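Local coordinates for protein ATP phosphoribosyltransferase regulatory subunit (Bacillus halodurans, PDB 3OD1) that is probably required, together with the HisG subunit, for the first step of histidine biosynthesis and may let histidine feedback-regulate ATP phosphoribosyltransferase, at residues L148-L153 / Y259-Y264; A156-F161 / D321-A326. All coordinates share one frame; numbering follows the deposited sequence.

Interaction 1. Residues L148-L153 / Y259-Y264; sequences LMIAAL and YGASEY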
ATOM      1  N   LEU B 148      19.927 -11.921   4.233  1.00 33.84           N
ATOM      2  CA  LEU B 148      19.187 -10.889   3.521  1.00 33.05           C
ATOM      3  C   LEU B 148      18.548  -9.917   4.513  1.00 34.14           C
ATOM      4  O   LEU B 148      18.666  -8.706   4.360  1.00 35.06           O
ATOM      5  CB  LEU B 148      18.130 -11.514   2.612  1.00 34.63           C
ATOM      6  CG  LEU B 148      17.125 -10.576   1.927  1.00 36.15           C
ATOM      7  CD1 LEU B 148      17.839  -9.445   1.182  1.00 30.01           C
ATOM      8  CD2 LEU B 148      16.238 -11.382   0.984  1.00 30.31           C
HETATM    9  N   MSE B 149      17.899 -10.443   5.546  1.00 34.44           N
HETATM   10  CA  MSE B 149      17.289  -9.577   6.549  1.00 34.57           C
HETATM   11  C   MSE B 149      18.314  -8.611   7.139  1.00 33.09           C
HETATM   12  O   MSE B 149      18.034  -7.412   7.320  1.00 33.54           O
HETATM   13  CB  MSE B 149      16.666 -10.401   7.675  1.00 31.54           C
HETATM   14  CG  MSE B 149      15.658  -9.587   8.503  1.00 34.67           C
HETATM   15 SE   MSE B 149      14.781 -10.623   9.910  0.73 40.87          SE
HETATM   16  CE  MSE B 149      16.302 -10.987  11.054  1.00 27.77           C
ATOM     17  N   ILE B 150      19.490  -9.146   7.464  1.00 29.14           N
ATOM     18  CA  ILE B 150      20.555  -8.349   8.044  1.00 32.42           C
ATOM     19  C   ILE B 150      21.032  -7.293   7.055  1.00 34.96           C
ATOM     20  O   ILE B 150      21.281  -6.143   7.430  1.00 39.88           O
ATOM     21  CB  ILE B 150      21.731  -9.243   8.516  1.00 33.41           C
ATOM     22  CG1 ILE B 150      21.277 -10.102   9.707  1.00 36.35           C
ATOM     23  CG2 ILE B 150      22.975  -8.388   8.832  1.00 32.64           C
ATOM     24  CD1 ILE B 150      22.288 -11.113  10.194  1.00 41.64           C
ATOM     25  N   ALA B 151      21.147  -7.669   5.782  1.00 35.46           N
ATOM     26  CA  ALA B 151      21.614  -6.723   4.775  1.00 36.31           C
ATOM     27  C   ALA B 151      20.565  -5.639   4.527  1.00 35.20           C
ATOM     28  O   ALA B 151      20.894  -4.465   4.292  1.00 39.02           O
ATOM     29  CB  ALA B 151      21.974  -7.445   3.492  1.00 34.03           C
ATOM     30  N   ALA B 152      19.295  -6.024   4.584  1.00 31.85           N
ATOM     31  CA  ALA B 152      18.213  -5.055   4.375  1.00 33.35           C
ATOM     32  C   ALA B 152      18.113  -4.087   5.563  1.00 34.24           C
ATOM     33  O   ALA B 152      17.950  -2.886   5.380  1.00 37.45           O
ATOM     34  CB  ALA B 152      16.884  -5.779   4.155  1.00 25.36           C
ATOM     35  N   LEU B 153      18.205  -4.618   6.781  1.00 35.78           N
ATOM     36  CA  LEU B 153      18.194  -3.787   7.976  1.00 39.58           C
ATOM     37  C   LEU B 153      19.329  -2.768   7.939  1.00 38.95           C
ATOM     38  O   LEU B 153      19.117  -1.595   8.221  1.00 41.99           O
ATOM     39  CB  LEU B 153      18.285  -4.647   9.232  1.00 35.05           C
ATOM     40  CG  LEU B 153      16.995  -5.416   9.511  1.00 34.56           C
ATOM     41  CD1 LEU B 153      17.151  -6.313  10.718  1.00 33.17           C
ATOM     42  CD2 LEU B 153      15.846  -4.429   9.705  1.00 36.20           C
ATOM     43  N   TYR B 259      28.594 -15.395   4.650  1.00 40.83           N
ATOM     44  CA  TYR B 259      27.966 -14.118   4.313  1.00 43.09           C
ATOM     45  C   TYR B 259      28.561 -12.931   5.065  1.00 45.68           C
ATOM     46  O   TYR B 259      28.149 -11.797   4.846  1.00 47.31           O
ATOM     47  CB  TYR B 259      26.462 -14.139   4.586  1.00 39.89           C
ATOM     48  CG  TYR B 259      25.624 -14.786   3.510  1.00 36.98           C
ATOM     49  CD1 TYR B 259      25.312 -14.109   2.337  1.00 36.10           C
ATOM     50  CD2 TYR B 259      25.101 -16.063   3.690  1.00 34.87           C
ATOM     51  CE1 TYR B 259      24.520 -14.706   1.349  1.00 34.11           C
ATOM     52  CE2 TYR B 259      24.313 -16.658   2.726  1.00 34.56           C
ATOM     53  CZ  TYR B 259      24.023 -15.979   1.558  1.00 39.28           C
ATOM     54  OH  TYR B 259      23.239 -16.587   0.599  1.00 34.71           O
ATOM     55  N   GLY B 260      29.501 -13.184   5.966  1.00 45.78           N
ATOM     56  CA  GLY B 260      30.051 -12.112   6.777  1.00 45.10           C
ATOM     57  C   GLY B 260      28.987 -11.453   7.643  1.00 50.14           C
ATOM     58  O   GLY B 260      29.066 -10.258   7.934  1.00 45.96           O
ATOM     59  N   ALA B 261      27.992 -12.238   8.060  1.00 49.35           N
ATOM     60  CA  ALA B 261      26.885 -11.729   8.862  1.00 54.40           C
ATOM     61  C   ALA B 261      27.008 -12.174  10.312  1.00 49.88           C
ATOM     62  O   ALA B 261      26.145 -11.888  11.139  1.00 54.95           O
ATOM     63  CB  ALA B 261      25.549 -12.189   8.283  1.00 57.80           C
ATOM     64  N   SER B 262      28.108 -12.848  10.612  1.00 41.75           N
ATOM     65  CA  SER B 262      28.306 -13.511  11.892  1.00 49.51           C
ATOM     66  C   SER B 262      28.232 -12.570  13.091  1.00 52.62           C
ATOM     67  O   SER B 262      27.676 -12.925  14.137  1.00 47.66           O
ATOM     68  CB  SER B 262      29.654 -14.228  11.888  1.00 53.08           C
ATOM     69  OG  SER B 262      29.613 -15.343  12.740  1.00 65.86           O
ATOM     70  N   GLU B 263      28.798 -11.377  12.939  1.00 50.24           N
ATOM     71  CA  GLU B 263      28.860 -10.416  14.037  1.00 52.31           C
ATOM     72  C   GLU B 263      27.466 -10.072  14.548  1.00 55.22           C
ATOM     73  O   GLU B 263      27.306  -9.676  15.704  1.00 53.89           O
ATOM     74  CB  GLU B 263      29.599  -9.138  13.610  1.00 60.55           C
ATOM     75  CG  GLU B 263      28.895  -8.343  12.510  1.00 75.05           C
ATOM     76  CD  GLU B 263      29.525  -6.974  12.241  1.00 84.29           C
ATOM     77  OE1 GLU B 263      29.458  -6.088  13.125  1.00 85.27           O
ATOM     78  OE2 GLU B 263      30.071  -6.779  11.132  1.00 85.56           O
ATOM     79  N   TYR B 264      26.462 -10.250  13.686  1.00 52.04           N
ATOM     80  CA  TYR B 264      25.092  -9.833  13.980  1.00 47.33           C
ATOM     81  C   TYR B 264      24.245 -10.905  14.660  1.00 47.14           C
ATOM     82  O   TYR B 264      23.147 -10.626  15.146  1.00 52.90           O
ATOM     83  CB  TYR B 264      24.394  -9.372  12.695  1.00 50.30           C
ATOM     84  CG  TYR B 264      24.941  -8.076  12.146  1.00 49.43           C
ATOM     85  CD1 TYR B 264      24.520  -6.859  12.660  1.00 49.04           C
ATOM     86  CD2 TYR B 264      25.880  -8.069  11.123  1.00 51.24           C
ATOM     87  CE1 TYR B 264      25.013  -5.665  12.173  1.00 56.80           C
ATOM     88  CE2 TYR B 264      26.376  -6.877  10.623  1.00 59.64           C
ATOM     89  CZ  TYR B 264      25.937  -5.680  11.156  1.00 58.83           C
ATOM     90  OH  TYR B 264      26.426  -4.490  10.680  1.00 60.87           O
TER
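The carbonyl oxygen of Ala-261 meets Tyr-264 in two ways: it accepts the backbone N-H of Tyr-264, with O to N at 3.0 Å, and it lies in plane at the edge of the Tyr-264 ring. Both residues are packed against Ile-150 of helix 139-155. The contact belongs to the core that this regulatory subunit shares with class II aminoacyl-tRNA synthetases, where helices flank a large mixed sheet; here one such helix meets the connection between helix 240-258 and strand 265-268. That connection starts with a Schellman motif at Gly-260, whose positive phi of 62° ends the helix, and continues through the short 3-10 segment 262-264. Tyr-264 then hydrogen-bonds through its backbone with Val-163, so its main chain is already tied to strand 162-167.

No hydrogen bond crosses between 148-153 and 259-264, and the contact is carried by the two branches of Ile-150. The longer branch is extended (chi2 175°), which carries CD1 to 3.7 Å from Tyr-264 CB and 3.9 Å from Ala-261 CB. At the fork, CG2 lies trans to the amide nitrogen and rests over a face of the tyrosine. This is a CH-pi contact: CG2 sits 4.0 Å from the ring centroid, 24° off the normal, displaced toward the rim, with Tyr-264 CD2 its nearest ring atom at 3.7 Å.

Interaction 2. Residues A156-F161 / D321-A326; sequences AGLSEF and DLLVEA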
ATOM      1  N   ALA B 156      18.773   0.028   5.499  1.00 38.86           N
ATOM      2  CA  ALA B 156      17.787   0.964   6.016  1.00 38.68           C
ATOM      3  C   ALA B 156      18.381   1.886   7.085  1.00 41.27           C
ATOM      4  O   ALA B 156      17.744   2.852   7.483  1.00 39.32           O
ATOM      5  CB  ALA B 156      16.587   0.212   6.581  1.00 35.11           C
ATOM      6  N   GLY B 157      19.580   1.580   7.571  1.00 39.63           N
ATOM      7  CA  GLY B 157      20.244   2.458   8.520  1.00 39.23           C
ATOM      8  C   GLY B 157      20.422   1.871   9.908  1.00 45.23           C
ATOM      9  O   GLY B 157      21.052   2.480  10.767  1.00 45.22           O
ATOM     10  N   LEU B 158      19.872   0.685  10.139  1.00 38.44           N
ATOM     11  CA  LEU B 158      19.976   0.053  11.452  1.00 40.70           C
ATOM     12  C   LEU B 158      21.405  -0.423  11.717  1.00 41.43           C
ATOM     13  O   LEU B 158      22.052  -1.009  10.841  1.00 40.26           O
ATOM     14  CB  LEU B 158      18.995  -1.121  11.577  1.00 43.08           C
ATOM     15  CG  LEU B 158      18.635  -1.521  13.011  1.00 42.00           C
ATOM     16  CD1 LEU B 158      17.942  -0.356  13.711  1.00 44.00           C
ATOM     17  CD2 LEU B 158      17.748  -2.776  13.038  1.00 35.26           C
ATOM     18  N   SER B 159      21.873  -0.181  12.939  1.00 47.16           N
ATOM     19  CA  SER B 159      23.245  -0.464  13.331  1.00 55.83           C
ATOM     20  C   SER B 159      23.260  -1.176  14.685  1.00 48.39           C
ATOM     21  O   SER B 159      22.349  -1.007  15.492  1.00 53.36           O
ATOM     22  CB  SER B 159      24.013   0.863  13.446  1.00 62.70           C
ATOM     23  OG  SER B 159      25.323   0.778  12.913  1.00 64.43           O
ATOM     24  N   GLU B 160      24.288  -1.979  14.930  1.00 46.14           N
ATOM     25  CA  GLU B 160      24.519  -2.548  16.256  1.00 59.19           C
ATOM     26  C   GLU B 160      23.414  -3.497  16.731  1.00 58.25           C
ATOM     27  O   GLU B 160      23.324  -3.782  17.929  1.00 59.61           O
ATOM     28  CB  GLU B 160      24.676  -1.424  17.287  1.00 65.01           C
ATOM     29  CG  GLU B 160      25.523  -0.253  16.826  1.00 75.99           C
ATOM     30  CD  GLU B 160      26.919  -0.280  17.408  1.00 82.66           C
ATOM     31  OE1 GLU B 160      27.443  -1.386  17.652  1.00 83.20           O
ATOM     32  OE2 GLU B 160      27.492   0.809  17.618  1.00 87.51           O
ATOM     33  N   PHE B 161      22.578  -3.974  15.807  1.00 42.59           N
ATOM     34  CA  PHE B 161      21.460  -4.844  16.156  1.00 37.50           C
ATOM     35  C   PHE B 161      21.886  -6.302  16.223  1.00 43.53           C
ATOM     36  O   PHE B 161      23.007  -6.648  15.848  1.00 41.56           O
ATOM     37  CB  PHE B 161      20.319  -4.690  15.151  1.00 27.94           C
ATOM     38  CG  PHE B 161      20.697  -5.031  13.747  1.00 34.10           C
ATOM     39  CD1 PHE B 161      20.428  -6.295  13.226  1.00 35.62           C
ATOM     40  CD2 PHE B 161      21.310  -4.087  12.935  1.00 40.12           C
ATOM     41  CE1 PHE B 161      20.759  -6.608  11.914  1.00 39.21           C
ATOM     42  CE2 PHE B 161      21.652  -4.394  11.625  1.00 43.56           C
ATOM     43  CZ  PHE B 161      21.381  -5.658  11.115  1.00 43.29           C
ATOM     44  N   ASP B 321       6.624  -0.028  11.427  1.00 34.12           N
ATOM     45  CA  ASP B 321       6.452   1.037  12.402  1.00 39.48           C
ATOM     46  C   ASP B 321       7.437   0.897  13.560  1.00 43.49           C
ATOM     47  O   ASP B 321       7.971   1.885  14.050  1.00 41.92           O
ATOM     48  CB  ASP B 321       4.985   1.161  12.861  1.00 54.19           C
ATOM     49  CG  ASP B 321       4.357  -0.177  13.248  1.00 70.33           C
ATOM     50  OD1 ASP B 321       3.220  -0.147  13.773  1.00 72.44           O
ATOM     51  OD2 ASP B 321       4.980  -1.248  13.033  1.00 71.29           O
ATOM     52  N   LEU B 322       7.707  -0.339  13.973  1.00 40.10           N
ATOM     53  CA  LEU B 322       8.674  -0.580  15.029  1.00 38.43           C
ATOM     54  C   LEU B 322      10.074  -0.234  14.545  1.00 40.11           C
ATOM     55  O   LEU B 322      10.901   0.262  15.305  1.00 39.63           O
ATOM     56  CB  LEU B 322       8.612  -2.044  15.485  1.00 39.08           C
ATOM     57  CG  LEU B 322       7.322  -2.486  16.193  1.00 39.17           C
ATOM     58  CD1 LEU B 322       7.337  -3.980  16.569  1.00 35.45           C
ATOM     59  CD2 LEU B 322       7.057  -1.634  17.432  1.00 43.90           C
ATOM     60  N   LEU B 323      10.346  -0.507  13.273  1.00 37.27           N
ATOM     61  CA  LEU B 323      11.661  -0.211  12.718  1.00 38.29           C
ATOM     62  C   LEU B 323      11.890   1.306  12.628  1.00 37.65           C
ATOM     63  O   LEU B 323      12.958   1.805  12.981  1.00 37.82           O
ATOM     64  CB  LEU B 323      11.841  -0.874  11.344  1.00 33.35           C
ATOM     65  CG  LEU B 323      13.139  -0.561  10.596  1.00 31.41           C
ATOM     66  CD1 LEU B 323      14.369  -0.884  11.470  1.00 30.75           C
ATOM     67  CD2 LEU B 323      13.189  -1.312   9.250  1.00 34.93           C
ATOM     68  N   VAL B 324      10.883   2.036  12.171  1.00 40.67           N
ATOM     69  CA  VAL B 324      10.983   3.498  12.103  1.00 42.74           C
ATOM     70  C   VAL B 324      11.272   4.095  13.493  1.00 49.83           C
ATOM     71  O   VAL B 324      12.176   4.919  13.643  1.00 52.44           O
ATOM     72  CB  VAL B 324       9.728   4.144  11.477  1.00 40.85           C
ATOM     73  CG1 VAL B 324       9.834   5.680  11.496  1.00 38.34           C
ATOM     74  CG2 VAL B 324       9.512   3.654  10.042  1.00 38.59           C
ATOM     75  N   GLU B 325      10.515   3.669  14.503  1.00 45.96           N
ATOM     76  CA  GLU B 325      10.796   4.035  15.894  1.00 48.89           C
ATOM     77  C   GLU B 325      12.257   3.792  16.268  1.00 51.73           C
ATOM     78  O   GLU B 325      12.920   4.656  16.840  1.00 49.76           O
ATOM     79  CB  GLU B 325       9.952   3.193  16.846  1.00 51.27           C
ATOM     80  CG  GLU B 325       8.521   3.625  17.079  1.00 65.72           C
ATOM     81  CD  GLU B 325       7.804   2.677  18.044  1.00 86.18           C
ATOM     82  OE1 GLU B 325       6.586   2.455  17.873  1.00 91.51           O
ATOM     83  OE2 GLU B 325       8.469   2.133  18.962  1.00 89.99           O
ATOM     84  N   ALA B 326      12.741   2.591  15.968  1.00 45.75           N
ATOM     85  CA  ALA B 326      14.082   2.166  16.363  1.00 43.98           C
ATOM     86  C   ALA B 326      15.200   2.997  15.727  1.00 43.95           C
ATOM     87  O   ALA B 326      16.310   3.070  16.259  1.00 48.54           O
ATOM     88  CB  ALA B 326      14.272   0.688  16.041  1.00 42.43           C
TER
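Leu-158 and Leu-323 meet with no flat group between them; Phe-161 and Asp-321 turn their planar ends to other parts of the protein. The Phe-161 ring is stacked on one face with the ring of Tyr-264, while CB and CD1 of Leu-153 lie over the rim of the opposite face and Ile-150 O stands near the edge at CZ. The carboxylate of Asp-321 is engaged at both oxygens: OD1 forms a salt bridge with Arg-319 NH1, while OD2 takes a weak hydrogen bond from Leu-322 N at 3.0 Å, bent to 126°.

The contact itself is made by methyl groups. Leu-158 divides its two methyls between two residues one helical turn apart, CD2 lying 4.2 Å from Leu-323 CD1 and CD1 lying 4.5 Å from Ala-326 CB. These separations indicate light van der Waals packing; no hydrogen bond crosses. Strand 313-319 running into helix 320-327 has the strand-then-helix form of motif 3 in class II synthetases, and it is this helix that the loop between helix 139-155 and strand 162-167 packs against. The loop begins with a Schellman motif at Gly-157, where phi reaches 114°, immediately before Leu-158. With CG trans to the amide nitrogen (chi1 176°), the Leu-323 side chain turns toward the loop although its CB does not point there, and CD1 is the atom that arrives. From helix 21-40, Ile-30 and Met-34 also touch Leu-323, while Leu-294 packs on both Leu-158 and Ala-326. Just beyond close contact, Ala-156 CB stands 4.6 Å from Leu-323 CD2.

How the interactions relate
Both interactions are buried and apolar, with no hydrogen bond between their segments, and their centres lie 14 Å apart. They use successive pieces of one unit: interaction 1 engages helix 139-155, and interaction 2 the loop that follows it. The two are joined by a probable hydrogen bond from Leu-158 N to Leu-153 O (3.1 Å) and by the Phe-161 ring, whose CZ lies 3.8 Å from Leu-153 CB. Their chemistry differs: interaction 1 adds a CH-pi contact over an aromatic face to its aliphatic packing, whereas interaction 2 is aliphatic throughout. Interaction 1 borders the second subunit, where Tyr-259 packs on Ile-352 of that chain; no other chain of the assembly touches the segments of interaction 2.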